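Local coordinates for geranyltranstransferase (IspA) (Helicobacter pylori, PDB 3Q1O), which probably acts as a magnesium-dependent prenyltransferase of the FPP/GGPP synthase family, joining isoprenoid diphosphates into longer chains, at residues Leu170-Asp175 / Glu193-Lys198; Phe233-Asp238 / Asn260-Leu265; Leu93-Leu98 / Asp132-Tyr137; Arg57-Leu62 / Lys198-Ser203. All coordinates share one frame; numbering follows the deposited sequence.

All four contacts are buried, but at different distances from the chain centre. Contact 4 lies about 4 Å from the chain centre (centre to centre) and is largely apolar; contact 2, about 17 Å out, relies on a carboxylate at a helix start. Contacts 1 and 4 both use helix 185-211 and overlap at Lys198. Contact 1 bonds to contact 2 from Thr196 to Gln234, while contact 4 meets contact 2 where Phe58 packs on Phe233. Contacts 1 and 3 also touch the second subunit. Two dimethylallyl diphosphates lie among them: contacts 1, 2 and 3 touch chain G, and contacts 2, 3 and 4 touch chain F. Contact 3 differs in its stacked amide and phenol ring.

Contact 1: residues Leu170-Asp175 / Glu193-Lys198; sequences LGQALD and EHKTAK. With DMA (dimethylallyl diphosphate), chain G.
Lys195 runs past Gly171 and Gln172 to end between Asp175 and the diphosphate of dimethylallyl diphosphate (chain G). Its NZ donates to ligand O2A at 3.1 Å and more weakly to the ester oxygen O1. The same NZ makes a salt bridge 3.6 Å from OD2 of Asp175, so the ammonium sits between two anionic groups. The bend that brings it there is in the middle of the chain: the first two torsions are extended and chi3 turns at 77°, letting NZ fold toward the phosphate while CG stays 3.6 Å from ligand C2. Gln172 approaches from the other helix, its OE1 lying 3.6 Å from Lys195 CG and 3.5 Å from ligand C2; its NE2 is taken by Asp101, a magnesium ligand. Asp175 OD2 has a second cation in Lys259.

Behind this polar end the backbones nearly touch. Gly171, having no side chain, lets its CA come within 3.5 Å of Lys195 N, and the axes of the short segments pass 7.3 Å apart at an angle of 141°. On the side away from the ligand, Leu170 lies alongside His194, CD2 meeting CD2 at 3.7 Å, while His194 ND1 is bonded to Phe190 O. The helix 185-211 takes a wider pi-type turn across 193-197, exactly where Lys195 and Thr196 face the ligands. This widened turn, set opposite the aspartate-rich helix end, sends Lys195 to the chain G ligand and Thr196 to the other dimethylallyl diphosphate, as part of the trans-prenyltransferase active site in the all-helical isoprenoid synthase fold.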
# COMPACT_ATOMS: atom_id res chain seq x y z
N LEU A 170 3.42 10.50 -8.02
CA LEU A 170 3.99 11.75 -8.54
C LEU A 170 3.05 12.33 -9.60
O LEU A 170 2.72 13.52 -9.54
CB LEU A 170 5.37 11.52 -9.14
CG LEU A 170 6.09 12.73 -9.77
CD1 LEU A 170 6.08 13.94 -8.85
CD2 LEU A 170 7.50 12.34 -10.16
N GLY A 171 2.62 11.49 -10.53
CA GLY A 171 1.66 11.89 -11.55
C GLY A 171 0.39 12.48 -10.98
O GLY A 171 -0.05 13.54 -11.43
N GLN A 172 -0.19 11.81 -9.98
CA GLN A 172 -1.44 12.25 -9.35
C GLN A 172 -1.27 13.56 -8.60
O GLN A 172 -2.11 14.44 -8.70
CB GLN A 172 -2.00 11.17 -8.41
CG GLN A 172 -2.77 10.05 -9.11
CD GLN A 172 -4.10 10.51 -9.68
OE1 GLN A 172 -4.15 11.10 -10.76
NE2 GLN A 172 -5.18 10.22 -8.97
N ALA A 173 -0.18 13.67 -7.84
CA ALA A 173 0.14 14.88 -7.10
C ALA A 173 0.37 16.09 -8.01
O ALA A 173 -0.05 17.20 -7.68
CB ALA A 173 1.34 14.66 -6.20
N LEU A 174 1.03 15.86 -9.15
CA LEU A 174 1.23 16.90 -10.17
C LEU A 174 -0.10 17.35 -10.74
O LEU A 174 -0.39 18.55 -10.79
CB LEU A 174 2.14 16.43 -11.30
CG LEU A 174 3.64 16.34 -11.00
CD1 LEU A 174 4.37 15.66 -12.14
CD2 LEU A 174 4.25 17.70 -10.70
N ASP A 175 -0.92 16.38 -11.12
CA ASP A 175 -2.23 16.62 -11.72
C ASP A 175 -3.10 17.50 -10.84
O ASP A 175 -3.73 18.44 -11.33
CB ASP A 175 -2.93 15.28 -11.98
CG ASP A 175 -4.06 15.39 -13.00
OD1 ASP A 175 -4.25 16.47 -13.61
OD2 ASP A 175 -4.76 14.37 -13.19
N GLU A 193 2.99 10.38 -18.17
CA GLU A 193 3.90 9.24 -18.11
C GLU A 193 3.93 8.66 -16.71
O GLU A 193 4.00 7.45 -16.53
CB GLU A 193 5.32 9.64 -18.53
CG GLU A 193 5.55 9.66 -20.04
CD GLU A 193 6.85 10.35 -20.45
OE1 GLU A 193 7.62 10.79 -19.57
OE2 GLU A 193 7.10 10.44 -21.67
N HIS A 194 3.85 9.54 -15.71
CA HIS A 194 3.90 9.11 -14.33
C HIS A 194 2.55 8.62 -13.83
O HIS A 194 2.44 7.50 -13.35
CB HIS A 194 4.52 10.20 -13.46
CG HIS A 194 5.99 10.31 -13.65
ND1 HIS A 194 6.56 10.91 -14.75
CD2 HIS A 194 7.02 9.85 -12.90
CE1 HIS A 194 7.88 10.84 -14.66
NE2 HIS A 194 8.18 10.20 -13.55
N LYS A 195 1.52 9.45 -14.01
CA LYS A 195 0.13 9.12 -13.68
C LYS A 195 -0.38 7.80 -14.29
O LYS A 195 -1.09 7.05 -13.62
CB LYS A 195 -0.75 10.29 -14.13
CG LYS A 195 -2.19 10.25 -13.67
CD LYS A 195 -2.97 11.45 -14.16
CE LYS A 195 -3.35 11.32 -15.63
NZ LYS A 195 -4.49 12.20 -15.99
N THR A 196 0.01 7.51 -15.53
CA THR A 196 -0.61 6.42 -16.29
C THR A 196 0.36 5.39 -16.88
O THR A 196 0.14 4.18 -16.78
CB THR A 196 -1.53 6.98 -17.38
OG1 THR A 196 -2.51 7.83 -16.76
CG2 THR A 196 -2.25 5.89 -18.15
N ALA A 197 1.44 5.87 -17.51
CA ALA A 197 2.34 4.99 -18.25
C ALA A 197 3.19 4.09 -17.36
O ALA A 197 3.57 2.99 -17.76
CB ALA A 197 3.21 5.79 -19.19
N LYS A 198 3.48 4.56 -16.15
CA LYS A 198 4.35 3.86 -15.21
C LYS A 198 3.77 2.48 -14.84
O LYS A 198 4.47 1.47 -14.86
CB LYS A 198 4.59 4.75 -13.98
CG LYS A 198 6.07 5.06 -13.67
CD LYS A 198 6.77 5.74 -14.82
CE LYS A 198 8.06 6.42 -14.39
NZ LYS A 198 9.21 5.49 -14.27
C1 DMA G . -6.47 9.07 -13.16
O1 DMA G . -6.34 10.00 -14.23
C2 DMA G . -5.15 8.45 -12.77
C3 DMA G . -5.11 7.39 -11.97
C4 DMA G . -6.37 6.78 -11.42
C5 DMA G . -3.79 6.79 -11.60
PA DMA G . -7.73 10.63 -14.75
O1A DMA G . -8.37 11.29 -13.56
O2A DMA G . -7.49 11.41 -16.02
O3A DMA G . -8.52 9.26 -15.11
PB DMA G . -10.11 9.13 -15.29
O1B DMA G . -10.29 7.65 -15.56
O2B DMA G . -10.69 9.62 -13.98
O3B DMA G . -10.44 10.00 -16.48

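Contact 2: residues Phe233-Asp238 / Asn260-Leu265; sequences FQVLDD and NSFVNL. With DMA (dimethylallyl diphosphate), chain F; DMA (dimethylallyl diphosphate), chain G.
Val235 and Asp238, one helical turn apart, address Phe262 from two directions. The methyl CG2 of Val235 stands squarely over one ring face, 3.5 Å from the centroid and only 3° off the normal, a textbook CH-pi contact. Asp238 comes instead to the ring edge, near its plane, with OD2 3.8 Å from CD2 of Phe262. With CG beside its own backbone N (chi1 -71°), the carboxylate leans over the start of helix 262-266, where OD2 accepts the amide of Phe262 at 3.0 Å. This bond is nearly straight (169°), although the donor meets the oxygen from above the carboxylate plane.

The other oxygen, OD1, takes Gln234 NE2 at 2.8 Å, lying almost in the plane of that amide, and His192 adds a further donor to OD2. Ser261 is the N-cap of the short helix, its OG accepting Asn264 N at 3.2 Å. Beside it, Val263 CG2 packs 3.5 Å from the carbonyl oxygen of Asp238.

Asp237 and Asp238 open the second aspartate-rich motif (DDxxD) of the family, and they face differently. Asp237 faces the chain G diphosphate and the prenyl C4 of the chain F ligand and pairs with Lys251, whereas Asp238 is turned toward a helix start. Three donors, Phe262 N, Gln234 NE2 and His192 NE2, fix its carboxylate there.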
# COMPACT_ATOMS: atom_id res chain seq x y z
N PHE A 233 -2.13 5.77 -24.23
CA PHE A 233 -3.33 5.36 -23.50
C PHE A 233 -4.03 6.56 -22.83
O PHE A 233 -5.24 6.72 -22.97
CB PHE A 233 -2.97 4.29 -22.46
CG PHE A 233 -4.17 3.67 -21.78
CD1 PHE A 233 -4.62 4.14 -20.54
CD2 PHE A 233 -4.85 2.61 -22.36
CE1 PHE A 233 -5.72 3.57 -19.92
CE2 PHE A 233 -5.95 2.03 -21.74
CZ PHE A 233 -6.38 2.51 -20.52
N GLN A 234 -3.26 7.39 -22.14
CA GLN A 234 -3.81 8.56 -21.45
C GLN A 234 -4.30 9.66 -22.39
O GLN A 234 -5.28 10.35 -22.10
CB GLN A 234 -2.80 9.13 -20.45
CG GLN A 234 -3.36 10.20 -19.52
CD GLN A 234 -4.62 9.78 -18.79
OE1 GLN A 234 -4.65 8.73 -18.15
NE2 GLN A 234 -5.65 10.61 -18.86
N VAL A 235 -3.61 9.83 -23.53
CA VAL A 235 -4.03 10.80 -24.54
C VAL A 235 -5.38 10.39 -25.11
O VAL A 235 -6.27 11.23 -25.28
CB VAL A 235 -2.95 11.00 -25.63
CG1 VAL A 235 -3.49 11.84 -26.78
CG2 VAL A 235 -1.72 11.67 -25.03
N LEU A 236 -5.55 9.10 -25.37
CA LEU A 236 -6.84 8.58 -25.80
C LEU A 236 -7.92 8.71 -24.72
O LEU A 236 -9.08 8.94 -25.03
CB LEU A 236 -6.71 7.13 -26.27
CG LEU A 236 -5.86 6.91 -27.52
CD1 LEU A 236 -5.65 5.43 -27.76
CD2 LEU A 236 -6.50 7.58 -28.73
N ASP A 237 -7.51 8.58 -23.46
CA ASP A 237 -8.42 8.74 -22.33
C ASP A 237 -8.88 10.18 -22.20
O ASP A 237 -10.05 10.43 -21.90
CB ASP A 237 -7.76 8.29 -21.01
CG ASP A 237 -8.71 8.37 -19.82
OD1 ASP A 237 -9.66 7.57 -19.76
OD2 ASP A 237 -8.50 9.24 -18.95
N ASP A 238 -7.97 11.13 -22.44
CA ASP A 238 -8.30 12.55 -22.45
C ASP A 238 -9.33 12.88 -23.53
O ASP A 238 -10.22 13.71 -23.31
CB ASP A 238 -7.05 13.40 -22.63
CG ASP A 238 -6.16 13.40 -21.39
OD1 ASP A 238 -6.55 12.82 -20.37
OD2 ASP A 238 -5.07 14.00 -21.44
N ASN A 260 -5.92 19.63 -16.37
CA ASN A 260 -4.88 19.50 -17.40
C ASN A 260 -4.97 18.22 -18.23
O ASN A 260 -4.62 17.14 -17.76
CB ASN A 260 -3.49 19.62 -16.78
CG ASN A 260 -2.92 21.01 -16.92
OD1 ASN A 260 -2.83 21.55 -18.02
ND2 ASN A 260 -2.50 21.59 -15.81
N SER A 261 -5.43 18.38 -19.47
CA SER A 261 -5.53 17.28 -20.42
C SER A 261 -5.03 17.71 -21.79
O SER A 261 -4.86 18.90 -22.06
CB SER A 261 -6.97 16.77 -20.51
OG SER A 261 -7.76 17.59 -21.34
N PHE A 262 -4.79 16.72 -22.65
CA PHE A 262 -4.32 16.97 -24.01
C PHE A 262 -5.34 17.72 -24.85
O PHE A 262 -4.96 18.57 -25.66
CB PHE A 262 -3.88 15.66 -24.69
CG PHE A 262 -2.42 15.35 -24.50
CD1 PHE A 262 -1.55 15.35 -25.58
CD2 PHE A 262 -1.91 15.07 -23.23
CE1 PHE A 262 -0.20 15.08 -25.41
CE2 PHE A 262 -0.55 14.80 -23.05
CZ PHE A 262 0.31 14.81 -24.15
N VAL A 263 -6.62 17.44 -24.63
CA VAL A 263 -7.73 18.14 -25.29
C VAL A 263 -7.79 19.62 -24.88
O VAL A 263 -8.04 20.47 -25.72
CB VAL A 263 -9.08 17.43 -25.03
CG1 VAL A 263 -10.25 18.20 -25.65
CG2 VAL A 263 -9.04 16.01 -25.60
N ASN A 264 -7.55 19.91 -23.60
CA ASN A 264 -7.51 21.30 -23.13
C ASN A 264 -6.32 22.06 -23.69
O ASN A 264 -6.43 23.24 -24.03
CB ASN A 264 -7.49 21.37 -21.60
CG ASN A 264 -8.80 20.95 -20.97
OD1 ASN A 264 -9.82 20.79 -21.66
ND2 ASN A 264 -8.78 20.77 -19.66
N LEU A 265 -5.19 21.36 -23.77
CA LEU A 265 -3.95 21.97 -24.20
C LEU A 265 -3.89 22.22 -25.70
O LEU A 265 -3.52 23.30 -26.14
CB LEU A 265 -2.77 21.11 -23.77
CG LEU A 265 -1.48 21.92 -23.66
CD1 LEU A 265 -1.64 22.98 -22.58
CD2 LEU A 265 -0.32 21.01 -23.37
C1 DMA F . -8.59 4.59 -15.97
O1 DMA F . -8.14 3.32 -16.44
C2 DMA F . -7.29 5.13 -15.42
C3 DMA F . -6.44 5.85 -16.18
C4 DMA F . -6.76 6.23 -17.59
C5 DMA F . -5.15 6.30 -15.56
PA DMA F . -8.91 2.36 -17.46
O1A DMA F . -8.09 1.10 -17.60
O2A DMA F . -9.29 3.17 -18.68
O3A DMA F . -10.26 2.03 -16.62
PB DMA F . -10.72 0.54 -16.22
O1B DMA F . -12.05 0.81 -15.56
O2B DMA F . -10.78 -0.24 -17.52
O3B DMA F . -9.64 0.05 -15.29
C1 DMA G . -6.47 9.07 -13.16
O1 DMA G . -6.34 10.00 -14.23
C2 DMA G . -5.15 8.45 -12.77
C3 DMA G . -5.11 7.39 -11.97
C4 DMA G . -6.37 6.78 -11.42
C5 DMA G . -3.79 6.79 -11.60
PA DMA G . -7.73 10.63 -14.75
O1A DMA G . -8.37 11.29 -13.56
O2A DMA G . -7.49 11.41 -16.02
O3A DMA G . -8.52 9.26 -15.11
PB DMA G . -10.11 9.13 -15.29
O1B DMA G . -10.29 7.65 -15.56
O2B DMA G . -10.69 9.62 -13.98
O3B DMA G . -10.44 10.00 -16.48
O HOH W 1 -9.89 15.65 -21.85

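Contact 3: residues Leu93-Leu98 / Asp132-Tyr137; sequences LHTYSL and DALNTY. With DMA (dimethylallyl diphosphate), chain F; DMA (dimethylallyl diphosphate), chain G.
Helix 80-101, which ends at the first aspartate-rich motif, packs through Tyr96 on Leu134 and Asn135 of helix 124-143. The segments run nearly antiparallel, their axes 7.9 Å apart at 159°. Asn135 lies along the phenol: its CB sits over the ring centre, 3.7 Å from the centroid, and its amide continues over the same ring with the two planes only 7° apart. Leu93 flanks the amide with its CD1 methyl, side by side with Asn135 and pointing the same way.

Beside this stack the contact turns apolar. Tyr96 CB meets Leu134 CB at 3.8 Å, and Thr95 CG2 reaches Leu134 CD1 more loosely at 4.3 Å. Tyr96 has an unusual first torsion, chi1 125°, well off any staggered position, which goes with the ring being laid flat against Asn135. Helix 124-143 also builds the dimer: Asp132 bonds to His100 of the second subunit, Asn135 packs on Asn135 of that subunit, and Tyr96 itself packs on Asp132 of the second subunit.

The opposite face of helix 80-101 belongs to the active site, leading on to the magnesium ligand Asp101. Leu98 CD2 lies 3.7 Å from C4 of the dimethylallyl diphosphate in chain G, and Ser97, whose OG bonds back to His94 O at 2.6 Å, packs by the same prenyl end. On the preceding turn the His94 ring points its edge at the other ligand, in chain F, with NE2 donating to terminal phosphate oxygen O3B at 2.6 Å.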
# COMPACT_ATOMS: atom_id res chain seq x y z
N LEU A 93 -4.24 -2.71 -7.24
CA LEU A 93 -3.53 -1.44 -7.13
C LEU A 93 -4.11 -0.40 -8.08
O LEU A 93 -4.30 0.75 -7.69
CB LEU A 93 -2.03 -1.60 -7.36
CG LEU A 93 -1.21 -0.40 -6.87
CD1 LEU A 93 -0.65 -0.65 -5.49
CD2 LEU A 93 -0.08 -0.09 -7.82
N HIS A 94 -4.40 -0.81 -9.31
CA HIS A 94 -5.07 0.07 -10.27
C HIS A 94 -6.44 0.54 -9.75
O HIS A 94 -6.73 1.74 -9.77
CB HIS A 94 -5.19 -0.61 -11.64
CG HIS A 94 -6.02 0.15 -12.61
ND1 HIS A 94 -5.75 1.46 -12.95
CD2 HIS A 94 -7.12 -0.20 -13.32
CE1 HIS A 94 -6.66 1.89 -13.82
NE2 HIS A 94 -7.50 0.90 -14.05
N THR A 95 -7.26 -0.40 -9.26
CA THR A 95 -8.57 -0.09 -8.68
C THR A 95 -8.48 0.87 -7.47
O THR A 95 -9.28 1.80 -7.36
CB THR A 95 -9.32 -1.37 -8.28
OG1 THR A 95 -9.42 -2.24 -9.41
CG2 THR A 95 -10.71 -1.04 -7.79
N TYR A 96 -7.52 0.63 -6.58
CA TYR A 96 -7.26 1.54 -5.47
C TYR A 96 -7.06 2.99 -5.94
O TYR A 96 -7.62 3.91 -5.36
CB TYR A 96 -6.09 1.05 -4.58
CG TYR A 96 -4.95 2.04 -4.37
CD1 TYR A 96 -5.14 3.21 -3.62
CD2 TYR A 96 -3.69 1.81 -4.93
CE1 TYR A 96 -4.10 4.13 -3.46
CE2 TYR A 96 -2.65 2.73 -4.76
CZ TYR A 96 -2.87 3.88 -4.02
OH TYR A 96 -1.85 4.78 -3.85
N SER A 97 -6.26 3.18 -7.00
CA SER A 97 -5.97 4.53 -7.51
C SER A 97 -7.22 5.21 -8.06
O SER A 97 -7.39 6.40 -7.87
CB SER A 97 -4.89 4.50 -8.58
OG SER A 97 -5.38 3.95 -9.79
N LEU A 98 -8.07 4.43 -8.74
CA LEU A 98 -9.37 4.90 -9.22
C LEU A 98 -10.26 5.40 -8.08
O LEU A 98 -10.82 6.50 -8.16
CB LEU A 98 -10.10 3.80 -10.00
CG LEU A 98 -9.43 3.19 -11.23
CD1 LEU A 98 -10.35 2.18 -11.91
CD2 LEU A 98 -9.03 4.26 -12.21
N ASP A 132 -7.11 2.36 0.54
CA ASP A 132 -5.97 1.96 1.35
C ASP A 132 -5.81 0.45 1.44
O ASP A 132 -4.71 -0.08 1.28
CB ASP A 132 -6.09 2.55 2.75
CG ASP A 132 -5.89 4.04 2.77
OD1 ASP A 132 -5.41 4.57 1.74
OD2 ASP A 132 -6.21 4.68 3.79
N ALA A 133 -6.93 -0.23 1.70
CA ALA A 133 -6.96 -1.69 1.80
C ALA A 133 -6.52 -2.37 0.51
O ALA A 133 -5.73 -3.31 0.55
CB ALA A 133 -8.35 -2.17 2.25
N LEU A 134 -7.00 -1.88 -0.63
CA LEU A 134 -6.63 -2.48 -1.92
C LEU A 134 -5.17 -2.21 -2.30
O LEU A 134 -4.52 -3.06 -2.91
CB LEU A 134 -7.59 -2.05 -3.02
CG LEU A 134 -8.96 -2.72 -2.92
CD1 LEU A 134 -10.02 -1.89 -3.60
CD2 LEU A 134 -8.95 -4.12 -3.51
N ASN A 135 -4.67 -1.04 -1.91
CA ASN A 135 -3.26 -0.69 -2.03
C ASN A 135 -2.39 -1.74 -1.33
O ASN A 135 -1.51 -2.35 -1.94
CB ASN A 135 -3.06 0.72 -1.44
CG ASN A 135 -1.66 1.31 -1.66
OD1 ASN A 135 -1.40 2.45 -1.26
ND2 ASN A 135 -0.76 0.55 -2.27
N THR A 136 -2.69 -1.99 -0.05
CA THR A 136 -1.96 -2.95 0.76
C THR A 136 -2.21 -4.38 0.28
O THR A 136 -1.29 -5.20 0.26
CB THR A 136 -2.36 -2.78 2.26
OG1 THR A 136 -2.21 -1.41 2.63
CG2 THR A 136 -1.49 -3.63 3.17
N TYR A 137 -3.45 -4.66 -0.14
CA TYR A 137 -3.86 -5.99 -0.57
C TYR A 137 -3.13 -6.49 -1.81
O TYR A 137 -2.89 -7.69 -1.94
CB TYR A 137 -5.37 -6.05 -0.80
CG TYR A 137 -5.90 -7.46 -0.93
CD1 TYR A 137 -6.56 -7.87 -2.09
CD2 TYR A 137 -5.74 -8.38 0.11
CE1 TYR A 137 -7.06 -9.18 -2.21
CE2 TYR A 137 -6.22 -9.69 0.00
CZ TYR A 137 -6.88 -10.07 -1.16
OH TYR A 137 -7.36 -11.35 -1.26
C1 DMA F . -8.59 4.59 -15.97
O1 DMA F . -8.14 3.32 -16.44
C2 DMA F . -7.29 5.13 -15.42
C3 DMA F . -6.44 5.85 -16.18
C4 DMA F . -6.76 6.23 -17.59
C5 DMA F . -5.15 6.30 -15.56
PA DMA F . -8.91 2.36 -17.46
O1A DMA F . -8.09 1.10 -17.60
O2A DMA F . -9.29 3.17 -18.68
O3A DMA F . -10.26 2.03 -16.62
PB DMA F . -10.72 0.54 -16.22
O1B DMA F . -12.05 0.81 -15.56
O2B DMA F . -10.78 -0.24 -17.52
O3B DMA F . -9.64 0.05 -15.29
C1 DMA G . -6.47 9.07 -13.16
O1 DMA G . -6.34 10.00 -14.23
C2 DMA G . -5.15 8.45 -12.77
C3 DMA G . -5.11 7.39 -11.97
C4 DMA G . -6.37 6.78 -11.42
C5 DMA G . -3.79 6.79 -11.60
PA DMA G . -7.73 10.63 -14.75
O1A DMA G . -8.37 11.29 -13.56
O2A DMA G . -7.49 11.41 -16.02
O3A DMA G . -8.52 9.26 -15.11
PB DMA G . -10.11 9.13 -15.29
O1B DMA G . -10.29 7.65 -15.56
O2B DMA G . -10.69 9.62 -13.98
O3B DMA G . -10.44 10.00 -16.48

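Contact 4: residues Arg57-Leu62 / Lys198-Ser203; sequences RFRPKL and KLISAS. With DMA (dimethylallyl diphosphate), chain F.
Leu62 and Ile200 make the close part of this contact, where the first turns of helix 58-70, led by the GGKRxRP signature of trans-prenyltransferases, lie on helix 185-211. The segment axes are 8.7 Å apart at 32°. Leu62 CD1 presses on Ile200 CG2 at 3.7 Å and, within its own helix, also sits over one face of the Phe58 ring. That ring turns its edge to Ile200, whose CD1 lies near the ring plane 4.0 Å from CE2 of Phe58. One turn along helix 185-211, Ser203 fits against the other helix: its OG lies 3.3 Å from Arg59 CB, and its CB 3.9 Å from Leu62 CB. The hydroxyl is satisfied within its own helix, donating to Leu199 O at 3.0 Å, and that carbonyl receives the Ser203 amide from the opposite face of its plane.

Toward the ligand pocket the packing is looser. Arg59 leaves Ser203 behind and crosses Leu199 at about a right angle, its CD 4.1 Å from Leu199 CD2, while Ile200 CG1 flanks its NE at a similar distance. The touching residues are all buried, while Lys61 and Lys198, which flank the contact, are partly exposed. Phe233 of helix 216-243 stacks on Phe58 and closes the apolar cluster beside the pocket, and His94, Arg113 and the Lys56 backbone complete the grip on the chain F dimethylallyl diphosphate. Arg59 joins them with the edge of its guanidinium: NH2 donates to phosphate oxygen O1A at 2.8 Å, almost straight at 168°.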
# COMPACT_ATOMS: atom_id res chain seq x y z
N ARG A 57 -9.64 -4.44 -17.82
CA ARG A 57 -8.58 -5.35 -17.35
C ARG A 57 -7.35 -5.20 -18.23
O ARG A 57 -6.63 -6.18 -18.46
CB ARG A 57 -9.05 -6.82 -17.32
CG ARG A 57 -9.78 -7.30 -16.05
CD ARG A 57 -10.57 -6.21 -15.38
NE ARG A 57 -11.78 -6.71 -14.75
CZ ARG A 57 -12.29 -6.22 -13.63
NH1 ARG A 57 -13.41 -6.74 -13.14
NH2 ARG A 57 -11.68 -5.23 -12.98
N PHE A 58 -7.10 -3.97 -18.69
CA PHE A 58 -6.04 -3.69 -19.65
C PHE A 58 -4.67 -4.09 -19.13
O PHE A 58 -3.87 -4.68 -19.85
CB PHE A 58 -6.03 -2.21 -20.07
CG PHE A 58 -4.98 -1.87 -21.10
CD1 PHE A 58 -4.91 -2.56 -22.31
CD2 PHE A 58 -4.07 -0.85 -20.86
CE1 PHE A 58 -3.95 -2.23 -23.27
CE2 PHE A 58 -3.10 -0.52 -21.82
CZ PHE A 58 -3.04 -1.21 -23.02
N ARG A 59 -4.42 -3.77 -17.86
CA ARG A 59 -3.14 -4.07 -17.24
C ARG A 59 -2.91 -5.58 -16.99
O ARG A 59 -1.83 -6.09 -17.32
CB ARG A 59 -2.93 -3.20 -15.99
CG ARG A 59 -2.79 -1.73 -16.34
CD ARG A 59 -3.36 -0.84 -15.27
NE ARG A 59 -3.48 0.55 -15.72
CZ ARG A 59 -4.56 1.06 -16.31
NH1 ARG A 59 -4.58 2.33 -16.68
NH2 ARG A 59 -5.62 0.30 -16.52
N PRO A 60 -3.91 -6.32 -16.44
CA PRO A 60 -3.72 -7.77 -16.43
C PRO A 60 -3.57 -8.40 -17.81
O PRO A 60 -2.77 -9.32 -17.98
CB PRO A 60 -5.00 -8.28 -15.76
CG PRO A 60 -5.38 -7.18 -14.83
CD PRO A 60 -5.02 -5.91 -15.55
N LYS A 61 -4.31 -7.89 -18.80
CA LYS A 61 -4.14 -8.32 -20.19
C LYS A 61 -2.72 -8.06 -20.74
O LYS A 61 -2.19 -8.89 -21.47
CB LYS A 61 -5.18 -7.66 -21.08
CG LYS A 61 -6.55 -8.29 -20.94
CD LYS A 61 -7.61 -7.42 -21.57
CE LYS A 61 -8.96 -8.13 -21.49
NZ LYS A 61 -10.07 -7.21 -21.79
N LEU A 62 -2.12 -6.93 -20.35
CA LEU A 62 -0.73 -6.64 -20.68
C LEU A 62 0.22 -7.65 -20.06
O LEU A 62 1.11 -8.17 -20.73
CB LEU A 62 -0.35 -5.23 -20.23
CG LEU A 62 -0.85 -4.07 -21.09
CD1 LEU A 62 -0.58 -2.75 -20.39
CD2 LEU A 62 -0.20 -4.10 -22.45
N LYS A 198 3.48 4.56 -16.15
CA LYS A 198 4.35 3.86 -15.21
C LYS A 198 3.77 2.48 -14.84
O LYS A 198 4.47 1.47 -14.86
CB LYS A 198 4.59 4.75 -13.98
CG LYS A 198 6.07 5.06 -13.67
CD LYS A 198 6.77 5.74 -14.82
CE LYS A 198 8.06 6.42 -14.39
NZ LYS A 198 9.21 5.49 -14.27
N LEU A 199 2.47 2.45 -14.54
CA LEU A 199 1.81 1.20 -14.20
C LEU A 199 1.58 0.29 -15.41
O LEU A 199 1.56 -0.94 -15.27
CB LEU A 199 0.49 1.49 -13.47
CG LEU A 199 -0.06 0.38 -12.58
CD1 LEU A 199 0.91 0.08 -11.45
CD2 LEU A 199 -1.43 0.76 -12.03
N ILE A 200 1.43 0.89 -16.58
CA ILE A 200 1.31 0.15 -17.83
C ILE A 200 2.62 -0.55 -18.18
O ILE A 200 2.61 -1.74 -18.55
CB ILE A 200 0.74 1.04 -18.96
CG1 ILE A 200 -0.79 1.08 -18.87
CG2 ILE A 200 1.17 0.55 -20.35
CD1 ILE A 200 -1.44 2.27 -19.54
N SER A 201 3.74 0.15 -18.03
CA SER A 201 5.05 -0.47 -18.29
C SER A 201 5.38 -1.53 -17.25
O SER A 201 5.93 -2.58 -17.60
CB SER A 201 6.17 0.56 -18.44
OG SER A 201 6.61 1.03 -17.20
N ALA A 202 5.01 -1.27 -15.99
CA ALA A 202 5.13 -2.24 -14.90
C ALA A 202 4.47 -3.58 -15.24
O ALA A 202 5.09 -4.63 -15.12
CB ALA A 202 4.55 -1.68 -13.60
N SER A 203 3.21 -3.53 -15.70
CA SER A 203 2.47 -4.71 -16.16
C SER A 203 3.22 -5.52 -17.21
O SER A 203 3.21 -6.74 -17.17
CB SER A 203 1.12 -4.29 -16.74
OG SER A 203 0.33 -3.64 -15.75
C1 DMA F . -8.59 4.59 -15.97
O1 DMA F . -8.14 3.32 -16.44
C2 DMA F . -7.29 5.13 -15.42
C3 DMA F . -6.44 5.85 -16.18
C4 DMA F . -6.76 6.23 -17.59
C5 DMA F . -5.15 6.30 -15.56
PA DMA F . -8.91 2.36 -17.46
O1A DMA F . -8.09 1.10 -17.60
O2A DMA F . -9.29 3.17 -18.68
O3A DMA F . -10.26 2.03 -16.62
PB DMA F . -10.72 0.54 -16.22
O1B DMA F . -12.05 0.81 -15.56
O2B DMA F . -10.78 -0.24 -17.52
O3B DMA F . -9.64 0.05 -15.29